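Local atomic coordinates of cytokinesis protein 2 (Saccharomyces cerevisiae, PDB entry 4WPE), a protein that mediates the cytoskeletal rearrangements of yeast cytokinesis, binding phospholipid, actin filaments and myosin II; the part described here is its F-BAR domain. Residues Ala225-Ser228 with Phe229-Lys233; Lys112-Ala115 with Ala116-Ala120. All coordinates share one frame; numbering follows the deposited sequence.

Contact 1. Residues Ala225-Ser228 with Phe229-Lys233; sequences ARIS and FLQSK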
ATOM      1  N   ALA A 225     -23.817 -20.226  12.005  1.00 64.02           N
ATOM      2  CA  ALA A 225     -22.425 -20.195  12.432  1.00 58.85           C
ATOM      3  C   ALA A 225     -21.522 -19.750  11.289  1.00 63.41           C
ATOM      4  O   ALA A 225     -20.439 -19.223  11.516  1.00 64.78           O
ATOM      5  CB  ALA A 225     -21.992 -21.558  12.948  1.00 52.57           C
ATOM      6  N   ARG A 226     -21.975 -19.969  10.057  1.00 64.65           N
ATOM      7  CA  ARG A 226     -21.217 -19.554   8.882  1.00 61.35           C
ATOM      8  C   ARG A 226     -21.333 -18.047   8.647  1.00 65.56           C
ATOM      9  O   ARG A 226     -20.327 -17.363   8.447  1.00 66.18           O
ATOM     10  CB  ARG A 226     -21.690 -20.315   7.646  1.00 54.95           C
ATOM     11  CG  ARG A 226     -20.998 -19.889   6.364  1.00 53.57           C
ATOM     12  CD  ARG A 226     -21.687 -20.478   5.142  1.00 58.28           C
ATOM     13  NE  ARG A 226     -21.342 -19.741   3.935  1.00 63.60           N
ATOM     14  CZ  ARG A 226     -22.079 -18.761   3.421  1.00 68.62           C
ATOM     15  NH1 ARG A 226     -23.217 -18.410   4.005  1.00 59.07           N
ATOM     16  NH2 ARG A 226     -21.682 -18.139   2.320  1.00 74.89           N
ATOM     17  N   ILE A 227     -22.561 -17.539   8.670  1.00 57.86           N
ATOM     18  CA  ILE A 227     -22.799 -16.109   8.506  1.00 50.84           C
ATOM     19  C   ILE A 227     -22.089 -15.299   9.588  1.00 55.54           C
ATOM     20  O   ILE A 227     -21.340 -14.374   9.288  1.00 66.31           O
ATOM     21  CB  ILE A 227     -24.301 -15.768   8.546  1.00 51.48           C
ATOM     22  CG1 ILE A 227     -25.066 -16.540   7.467  1.00 62.22           C
ATOM     23  CG2 ILE A 227     -24.508 -14.272   8.371  1.00 46.87           C
ATOM     24  CD1 ILE A 227     -24.617 -16.230   6.062  1.00 67.38           C
ATOM     25  N   SER A 228     -22.324 -15.662  10.844  1.00 62.13           N
ATOM     26  CA  SER A 228     -21.791 -14.919  11.982  1.00 62.71           C
ATOM     27  C   SER A 228     -20.266 -14.902  12.010  1.00 68.28           C
ATOM     28  O   SER A 228     -19.656 -13.875  12.316  1.00 68.06           O
ATOM     29  CB  SER A 228     -22.326 -15.507  13.291  1.00 60.29           C
ATOM     30  OG  SER A 228     -23.719 -15.282  13.416  1.00 56.53           O
ATOM     31  N   PHE A 229     -19.656 -16.041  11.696  1.00 65.40           N
ATOM     32  CA  PHE A 229     -18.201 -16.150  11.679  1.00 57.59           C
ATOM     33  C   PHE A 229     -17.605 -15.222  10.621  1.00 60.40           C
ATOM     34  O   PHE A 229     -16.664 -14.480  10.899  1.00 64.41           O
ATOM     35  CB  PHE A 229     -17.774 -17.600  11.428  1.00 50.64           C
ATOM     36  CG  PHE A 229     -16.286 -17.816  11.470  1.00 60.49           C
ATOM     37  CD1 PHE A 229     -15.653 -18.147  12.657  1.00 60.36           C
ATOM     38  CD2 PHE A 229     -15.521 -17.700  10.318  1.00 64.83           C
ATOM     39  CE1 PHE A 229     -14.284 -18.351  12.696  1.00 57.80           C
ATOM     40  CE2 PHE A 229     -14.154 -17.901  10.351  1.00 66.58           C
ATOM     41  CZ  PHE A 229     -13.535 -18.227  11.541  1.00 60.87           C
ATOM     42  N   LEU A 230     -18.159 -15.265   9.411  1.00 63.06           N
ATOM     43  CA  LEU A 230     -17.712 -14.387   8.330  1.00 58.85           C
ATOM     44  C   LEU A 230     -18.011 -12.933   8.664  1.00 55.41           C
ATOM     45  O   LEU A 230     -17.247 -12.036   8.318  1.00 67.51           O
ATOM     46  CB  LEU A 230     -18.381 -14.761   7.006  1.00 63.99           C
ATOM     47  CG  LEU A 230     -18.022 -16.113   6.384  1.00 71.93           C
ATOM     48  CD1 LEU A 230     -18.725 -16.286   5.046  1.00 74.50           C
ATOM     49  CD2 LEU A 230     -16.518 -16.247   6.218  1.00 72.11           C
ATOM     50  N   GLN A 231     -19.126 -12.709   9.347  1.00 52.97           N
ATOM     51  CA  GLN A 231     -19.516 -11.364   9.753  1.00 60.18           C
ATOM     52  C   GLN A 231     -18.495 -10.767  10.722  1.00 69.32           C
ATOM     53  O   GLN A 231     -18.104  -9.612  10.579  1.00 71.52           O
ATOM     54  CB  GLN A 231     -20.910 -11.387  10.384  1.00 58.59           C
ATOM     55  CG  GLN A 231     -21.571 -10.027  10.508  1.00 64.96           C
ATOM     56  CD  GLN A 231     -23.024 -10.134  10.928  1.00 71.41           C
ATOM     57  OE1 GLN A 231     -23.578 -11.230  11.005  1.00 79.20           O
ATOM     58  NE2 GLN A 231     -23.649  -8.994  11.200  1.00 74.21           N
ATOM     59  N   SER A 232     -18.056 -11.558  11.698  1.00 71.23           N
ATOM     60  CA  SER A 232     -17.085 -11.082  12.684  1.00 70.41           C
ATOM     61  C   SER A 232     -15.693 -10.953  12.078  1.00 65.30           C
ATOM     62  O   SER A 232     -14.943 -10.037  12.417  1.00 69.51           O
ATOM     63  CB  SER A 232     -17.031 -12.017  13.895  1.00 71.37           C
ATOM     64  OG  SER A 232     -16.348 -13.219  13.581  1.00 62.99           O
ATOM     65  N   LYS A 233     -15.351 -11.877  11.185  1.00 55.48           N
ATOM     66  CA  LYS A 233     -14.042 -11.867  10.540  1.00 58.96           C
ATOM     67  C   LYS A 233     -13.875 -10.659   9.621  1.00 66.63           C
ATOM     68  O   LYS A 233     -12.760 -10.197   9.391  1.00 70.02           O
ATOM     69  CB  LYS A 233     -13.821 -13.158   9.752  1.00 52.34           C
ATOM     70  CG  LYS A 233     -13.384 -14.328  10.608  1.00 61.44           C
ATOM     71  CD  LYS A 233     -12.421 -13.880  11.694  1.00 74.52           C
ATOM     72  CE  LYS A 233     -12.036 -15.035  12.596  1.00 77.38           C
ATOM     73  NZ  LYS A 233     -11.171 -14.590  13.723  1.00 80.07           N
TER

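Contact 2. Residues Lys112-Ala115 with Ala116-Ala120; sequences KAFA and ANLQA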
ATOM      1  N   LYS A 112      -9.990 -20.251   6.712  1.00 60.80           N
ATOM      2  CA  LYS A 112      -9.766 -21.454   5.920  1.00 59.29           C
ATOM      3  C   LYS A 112     -10.014 -22.702   6.767  1.00 72.01           C
ATOM      4  O   LYS A 112     -10.677 -23.640   6.325  1.00 81.13           O
ATOM      5  CB  LYS A 112      -8.345 -21.473   5.351  1.00 64.38           C
ATOM      6  CG  LYS A 112      -7.808 -22.871   5.094  1.00 71.11           C
ATOM      7  CD  LYS A 112      -6.686 -22.882   4.069  1.00 77.72           C
ATOM      8  CE  LYS A 112      -5.986 -24.235   4.056  1.00 86.74           C
ATOM      9  NZ  LYS A 112      -5.184 -24.449   2.821  1.00 89.04           N
ATOM     10  N   ALA A 113      -9.486 -22.696   7.988  1.00 65.81           N
ATOM     11  CA  ALA A 113      -9.639 -23.822   8.901  1.00 61.06           C
ATOM     12  C   ALA A 113     -11.101 -24.051   9.261  1.00 72.39           C
ATOM     13  O   ALA A 113     -11.567 -25.191   9.309  1.00 76.68           O
ATOM     14  CB  ALA A 113      -8.820 -23.601  10.157  1.00 48.84           C
ATOM     15  N   PHE A 114     -11.819 -22.962   9.514  1.00 68.84           N
ATOM     16  CA  PHE A 114     -13.226 -23.049   9.878  1.00 64.46           C
ATOM     17  C   PHE A 114     -14.063 -23.549   8.706  1.00 68.02           C
ATOM     18  O   PHE A 114     -15.009 -24.311   8.891  1.00 67.34           O
ATOM     19  CB  PHE A 114     -13.738 -21.691  10.354  1.00 61.44           C
ATOM     20  CG  PHE A 114     -15.175 -21.700  10.773  1.00 61.39           C
ATOM     21  CD1 PHE A 114     -15.561 -22.296  11.961  1.00 68.84           C
ATOM     22  CD2 PHE A 114     -16.143 -21.108   9.978  1.00 66.12           C
ATOM     23  CE1 PHE A 114     -16.891 -22.306  12.352  1.00 73.09           C
ATOM     24  CE2 PHE A 114     -17.472 -21.112  10.360  1.00 71.52           C
ATOM     25  CZ  PHE A 114     -17.846 -21.712  11.549  1.00 74.24           C
ATOM     26  N   ALA A 115     -13.705 -23.122   7.499  1.00 67.88           N
ATOM     27  CA  ALA A 115     -14.421 -23.544   6.299  1.00 61.21           C
ATOM     28  C   ALA A 115     -14.260 -25.039   6.063  1.00 58.28           C
ATOM     29  O   ALA A 115     -15.202 -25.714   5.665  1.00 58.25           O
ATOM     30  CB  ALA A 115     -13.936 -22.766   5.087  1.00 62.92           C
ATOM     31  N   ALA A 116     -13.059 -25.553   6.312  1.00 64.18           N
ATOM     32  CA  ALA A 116     -12.792 -26.976   6.135  1.00 67.92           C
ATOM     33  C   ALA A 116     -13.600 -27.806   7.130  1.00 75.47           C
ATOM     34  O   ALA A 116     -13.999 -28.939   6.841  1.00 70.52           O
ATOM     35  CB  ALA A 116     -11.305 -27.258   6.286  1.00 64.51           C
ATOM     36  N   ASN A 117     -13.846 -27.227   8.301  1.00 75.70           N
ATOM     37  CA  ASN A 117     -14.609 -27.900   9.344  1.00 73.16           C
ATOM     38  C   ASN A 117     -16.106 -27.890   9.061  1.00 66.64           C
ATOM     39  O   ASN A 117     -16.807 -28.848   9.380  1.00 69.11           O
ATOM     40  CB  ASN A 117     -14.319 -27.256  10.699  1.00 73.96           C
ATOM     41  CG  ASN A 117     -12.897 -27.501  11.159  1.00 70.44           C
ATOM     42  OD1 ASN A 117     -12.294 -28.517  10.814  1.00 64.76           O
ATOM     43  ND2 ASN A 117     -12.353 -26.575  11.941  1.00 71.89           N
ATOM     44  N   LEU A 118     -16.594 -26.805   8.468  1.00 63.86           N
ATOM     45  CA  LEU A 118     -17.980 -26.747   8.024  1.00 57.87           C
ATOM     46  C   LEU A 118     -18.226 -27.833   6.988  1.00 63.34           C
ATOM     47  O   LEU A 118     -19.219 -28.559   7.058  1.00 66.76           O
ATOM     48  CB  LEU A 118     -18.319 -25.378   7.438  1.00 51.11           C
ATOM     49  CG  LEU A 118     -18.669 -24.257   8.416  1.00 52.94           C
ATOM     50  CD1 LEU A 118     -19.422 -23.156   7.687  1.00 58.74           C
ATOM     51  CD2 LEU A 118     -19.482 -24.788   9.583  1.00 51.31           C
ATOM     52  N   GLN A 119     -17.306 -27.937   6.034  1.00 59.61           N
ATOM     53  CA  GLN A 119     -17.372 -28.953   4.989  1.00 60.05           C
ATOM     54  C   GLN A 119     -17.429 -30.364   5.573  1.00 69.08           C
ATOM     55  O   GLN A 119     -18.191 -31.208   5.103  1.00 70.80           O
ATOM     56  CB  GLN A 119     -16.173 -28.822   4.049  1.00 54.68           C
ATOM     57  CG  GLN A 119     -16.089 -29.901   2.986  1.00 59.31           C
ATOM     58  CD  GLN A 119     -17.294 -29.909   2.069  1.00 78.11           C
ATOM     59  OE1 GLN A 119     -17.814 -28.856   1.702  1.00 86.90           O
ATOM     60  NE2 GLN A 119     -17.746 -31.101   1.693  1.00 81.11           N
ATOM     61  N   ALA A 120     -16.624 -30.615   6.601  1.00 68.53           N
ATOM     62  CA  ALA A 120     -16.595 -31.928   7.233  1.00 60.64           C
ATOM     63  C   ALA A 120     -17.947 -32.262   7.855  1.00 63.19           C
ATOM     64  O   ALA A 120     -18.458 -33.369   7.689  1.00 61.62           O
ATOM     65  CB  ALA A 120     -15.498 -31.992   8.284  1.00 57.16           C
TER

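Contact 1. Residues Ala225-Ser228 with Phe229-Lys233
Backbone bonds one helical turn long tie Ala225-Ser228 to Phe229-Lys233. The amide of Gln231 gives the shortest, N to Ile227 O at 2.8 Å, and that of Leu230 the straightest, to Arg226 O at 3.2 Å with an N-H...O angle of 168°. Ser232 closes the series on Ser228 O, and its hydroxyl turns back to donate from OG to Phe229 O at 3.0 Å, a reach that chi1 of 74° allows. Lys233 N also donates to this oxygen, and both donors come from the same face of its plane.

Side-chain contact across the turn is thinner. Leu230 CD1 comes obliquely to the Arg226 guanidinium, 4.4 Å from its NH2, while the charge is paired with Glu223 and with Asp74 of the second subunit. Ile227 CG2 comes within 4.1 Å of Gln231 OE1; the Gln231 amide sends NE2 to Phe262 O and Leu259 O of that subunit.

Phe229 packs on helix 76-162, Ile227, Leu230 and Gln231 meet the second subunit, and Arg226 does both, as befits a core helix of an F-BAR dimer, an elongated bundle of long antiparallel helices.

Contact 2. Residues Lys112-Ala115 with Ala116-Ala120
Phe114 O takes two amides of the next turn: Leu118 N at 3.0 Å, and Asn117 N at 3.2 Å, the latter weak with an N-H...O angle of 123°. Asn117 N also donates to Ala113 O, so this amide is shared between two carbonyls. On either side along the chain, Ala116 N bonds to Lys112 O, and Gln119 N reaches Ala115 O nearly straight, at 166°.

The side-chain contact is carried by Phe114 and Leu118, one turn apart and slanting past each other. Phe114 CE2 lies 3.9 Å from Leu118 CG and about as far from Leu118 CD1, while Phe114 CZ meets Leu118 CD2 at 4.0 Å, so the far corner of the ring rests on the branched end of the leucine. Chi1 of -179° swings the phenyl opposite its own backbone N, and this brings CE2 and CZ up to the branched end of Leu118.

Both residues are on the side of helix 76-162 that packs against helix 170-259, two of the long helices that make up the F-BAR bundle. There the Phe114 ring stacks with that of Phe229, and Leu118 touches Met222 and Arg226. Replacing Phe114 by an alanine would probably open a gap between the two helices, leaving the Phe229 ring without its stacking mate and Leu118 without the aromatic part of its packing.

Elsewhere round the helix, Asn117 folds its amide back over the preceding turn, ND2 coming 3.1 Å from Ala113 O at an angle too poor for a hydrogen bond. Ala115, buried, and Lys112 each touch Ile41 of helix 37-71.

Overall arrangement
Contact 2 and contact 1 occupy consecutive long helices, 76-162 and 170-259, and although more than a hundred residues separate them along the chain their centres are 13 Å apart. They meet directly: Phe229 CD2 is 3.5 Å from Phe114 CD2, Ala225 O is 3.6 Å from Phe114 CZ, and Arg226 CB is 3.6 Å from Leu118 CD1. Both are near the middle of the elongated chain, their centres about 9 Å (contact 1) and 7 Å (contact 2) from its centre. Their outlooks differ, since 225-233 reaches the second subunit while 112-120 touches no other chain of the assembly. Helix 37-71 packs against both, through Cys37 on contact 1 and Ile41 on contact 2.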